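Local coordinates for methionine-binding lipoprotein metQ (Bacillus subtilis subsp. subtilis, PDB 4GOT) that probably binds methionine as the solute-binding lipoprotein of an ABC importer and hands it to the membrane permease, at residues Ala83-Pro88 / Tyr204-Ala209. Sequence-based numbering, arbitrary orientation.
Sequences AVHLEP and YANIIA. With MSE (selenomethionine), chain B.
N206 joins strand 83-86 through both its backbone groups: its N-H meets H85 O at 2.6 Å, and its carbonyl oxygen takes the N-H of V84 at 3.0 Å. Strands 78-86 and 206-211 are antiparallel neighbours in the six-stranded sheet of one lobe of a periplasmic-binding-protein fold, and here they reach the ligand pocket. Between the A83-I207 and H85-N206 pairs the register slips by one residue, a beta bulge in which V84 and H85 lie opposite N206. Among apolar contacts, A83 CB touches A205 CB and I207 CG2, V84 CG2 meets I208 CG1 at 3.9 Å, and L86 CD1 lies against the backbone of Y204 and A205. N206 CB sits over the H85 imidazole, 4.0 Å from its centroid, in a CH-pi contact. With CG anti to the carbonyl carbon (chi1 -76°), the N206 amide grips the selenomethionine twice, ND2 giving to its O at 2.8 Å and OD1 receiving its N, while OD1 also accepts from H17. E87 OE1 takes the same nitrogen at 2.9 Å; H85 NE2 points to E87 OE2, whose placement is less certain. R119 and a water held by E87 N also bond the ligand. An alanine at N206 would probably cost the ligand's ammonium and carboxylate one partner each and leave H17 without its acceptor. Fixed in the sheet by its backbone, N206 thus offers its amide to both charged groups of the ligand.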
loop_
_atom_site.group_PDB
_atom_site.type_symbol
_atom_site.label_atom_id
_atom_site.label_comp_id
_atom_site.label_asym_id
_atom_site.label_seq_id
_atom_site.Cartn_x
_atom_site.Cartn_y
_atom_site.Cartn_z
ATOM N N ALA A 83 -10.066 7.860 2.067
ATOM C CA ALA A 83 -9.556 6.517 2.423
ATOM C C ALA A 83 -10.642 5.406 2.229
ATOM O O ALA A 83 -11.838 5.665 2.360
ATOM C CB ALA A 83 -9.014 6.551 3.870
ATOM N N VAL A 84 -10.211 4.192 1.909
ATOM C CA VAL A 84 -11.082 3.034 1.616
ATOM C C VAL A 84 -10.774 1.805 2.502
ATOM O O VAL A 84 -11.707 1.187 3.048
ATOM C CB VAL A 84 -10.999 2.589 0.142
ATOM C CG1 VAL A 84 -12.019 1.491 -0.156
ATOM C CG2 VAL A 84 -11.192 3.774 -0.787
ATOM N N HIS A 85 -9.478 1.473 2.603
ATOM C CA HIS A 85 -8.977 0.234 3.194
ATOM C C HIS A 85 -7.505 0.371 3.652
ATOM O O HIS A 85 -6.715 1.161 3.126
ATOM C CB HIS A 85 -9.153 -0.969 2.227
ATOM C CG HIS A 85 -8.057 -1.138 1.218
ATOM N ND1 HIS A 85 -8.232 -0.882 -0.131
ATOM C CD2 HIS A 85 -6.793 -1.607 1.343
ATOM C CE1 HIS A 85 -7.113 -1.135 -0.775
ATOM N NE2 HIS A 85 -6.226 -1.584 0.092
ATOM N N LEU A 86 -7.167 -0.466 4.616
ATOM C CA LEU A 86 -5.821 -0.638 5.158
ATOM C C LEU A 86 -5.254 -2.054 4.792
ATOM O O LEU A 86 -5.979 -3.086 4.798
ATOM C CB LEU A 86 -5.895 -0.437 6.711
ATOM C CG LEU A 86 -4.570 -0.495 7.520
ATOM C CD1 LEU A 86 -3.554 0.535 7.020
ATOM C CD2 LEU A 86 -4.797 -0.368 9.039
ATOM N N GLU A 87 -3.953 -2.101 4.500
ATOM C CA GLU A 87 -3.224 -3.363 4.290
ATOM C C GLU A 87 -2.056 -3.454 5.296
ATOM O O GLU A 87 -0.971 -2.987 5.014
ATOM C CB GLU A 87 -2.635 -3.407 2.870
ATOM C CG GLU A 87 -3.645 -3.502 1.761
ATOM C CD GLU A 87 -3.020 -3.287 0.381
ATOM O OE1 GLU A 87 -1.820 -3.584 0.162
ATOM O OE2 GLU A 87 -3.757 -2.792 -0.491
ATOM N N PRO A 88 -2.280 -4.022 6.495
ATOM C CA PRO A 88 -1.120 -4.189 7.386
ATOM C C PRO A 88 0.071 -4.932 6.707
ATOM O O PRO A 88 -0.082 -6.038 6.153
ATOM C CB PRO A 88 -1.708 -4.959 8.561
ATOM C CG PRO A 88 -3.119 -4.496 8.603
ATOM C CD PRO A 88 -3.534 -4.398 7.161
ATOM N N TYR A 204 -1.427 4.429 7.179
ATOM C CA TYR A 204 -1.172 3.936 5.827
ATOM C C TYR A 204 -2.402 3.385 5.090
ATOM O O TYR A 204 -2.273 2.589 4.122
ATOM C CB TYR A 204 0.045 2.936 5.807
ATOM C CG TYR A 204 1.358 3.551 6.340
ATOM C CD1 TYR A 204 2.132 4.402 5.551
ATOM C CD2 TYR A 204 1.800 3.301 7.653
ATOM C CE1 TYR A 204 3.299 4.987 6.031
ATOM C CE2 TYR A 204 2.965 3.876 8.144
ATOM C CZ TYR A 204 3.711 4.727 7.338
ATOM O OH TYR A 204 4.884 5.281 7.813
ATOM N N ALA A 205 -3.584 3.884 5.443
ATOM C CA ALA A 205 -4.775 3.531 4.692
ATOM C C ALA A 205 -4.600 3.913 3.219
ATOM O O ALA A 205 -4.070 4.992 2.885
ATOM C CB ALA A 205 -6.001 4.220 5.266
ATOM N N ASN A 206 -5.075 3.050 2.343
ATOM C CA ASN A 206 -5.036 3.324 0.911
ATOM C C ASN A 206 -6.245 4.189 0.516
ATOM O O ASN A 206 -7.327 4.053 1.079
ATOM C CB ASN A 206 -5.087 2.009 0.116
ATOM C CG ASN A 206 -3.755 1.255 0.114
ATOM O OD1 ASN A 206 -3.426 0.650 -0.868
ATOM N ND2 ASN A 206 -2.974 1.316 1.229
ATOM N N ILE A 207 -6.056 5.028 -0.490
ATOM C CA ILE A 207 -6.966 6.098 -0.806
ATOM C C ILE A 207 -7.299 6.104 -2.300
ATOM O O ILE A 207 -6.597 5.478 -3.140
ATOM C CB ILE A 207 -6.372 7.487 -0.419
ATOM C CG1 ILE A 207 -5.160 7.845 -1.287
ATOM C CG2 ILE A 207 -6.101 7.556 1.100
ATOM C CD1 ILE A 207 -4.631 9.276 -1.272
ATOM N N ILE A 208 -8.376 6.824 -2.592
ATOM C CA ILE A 208 -8.663 7.300 -3.914
ATOM C C ILE A 208 -8.021 8.677 -4.071
ATOM O O ILE A 208 -8.227 9.559 -3.253
ATOM C CB ILE A 208 -10.175 7.322 -4.192
ATOM C CG1 ILE A 208 -10.745 5.900 -4.063
ATOM C CG2 ILE A 208 -10.428 7.940 -5.559
ATOM C CD1 ILE A 208 -10.370 4.918 -5.185
ATOM N N ALA A 209 -7.185 8.815 -5.091
ATOM C CA ALA A 209 -6.597 10.117 -5.458
ATOM C C ALA A 209 -7.157 10.591 -6.804
ATOM O O ALA A 209 -7.406 9.761 -7.716
ATOM C CB ALA A 209 -5.074 10.037 -5.501
HETATM N N MSE B 300 -1.193 -1.128 -1.243
HETATM C CA MSE B 300 0.141 -0.773 -0.675
HETATM C C MSE B 300 0.174 -0.842 0.889
HETATM O O MSE B 300 -0.704 -0.272 1.478
HETATM O OXT MSE B 300 1.056 -1.395 1.594
HETATM C CB MSE B 300 0.491 0.658 -1.111
HETATM C CG MSE B 300 1.909 1.079 -0.886
HETATM SE SE MSE B 300 2.216 2.997 -1.273
HETATM C CE MSE B 300 2.237 2.862 -3.365
HETATM O O HOH W 1 -1.993 -0.068 4.011
#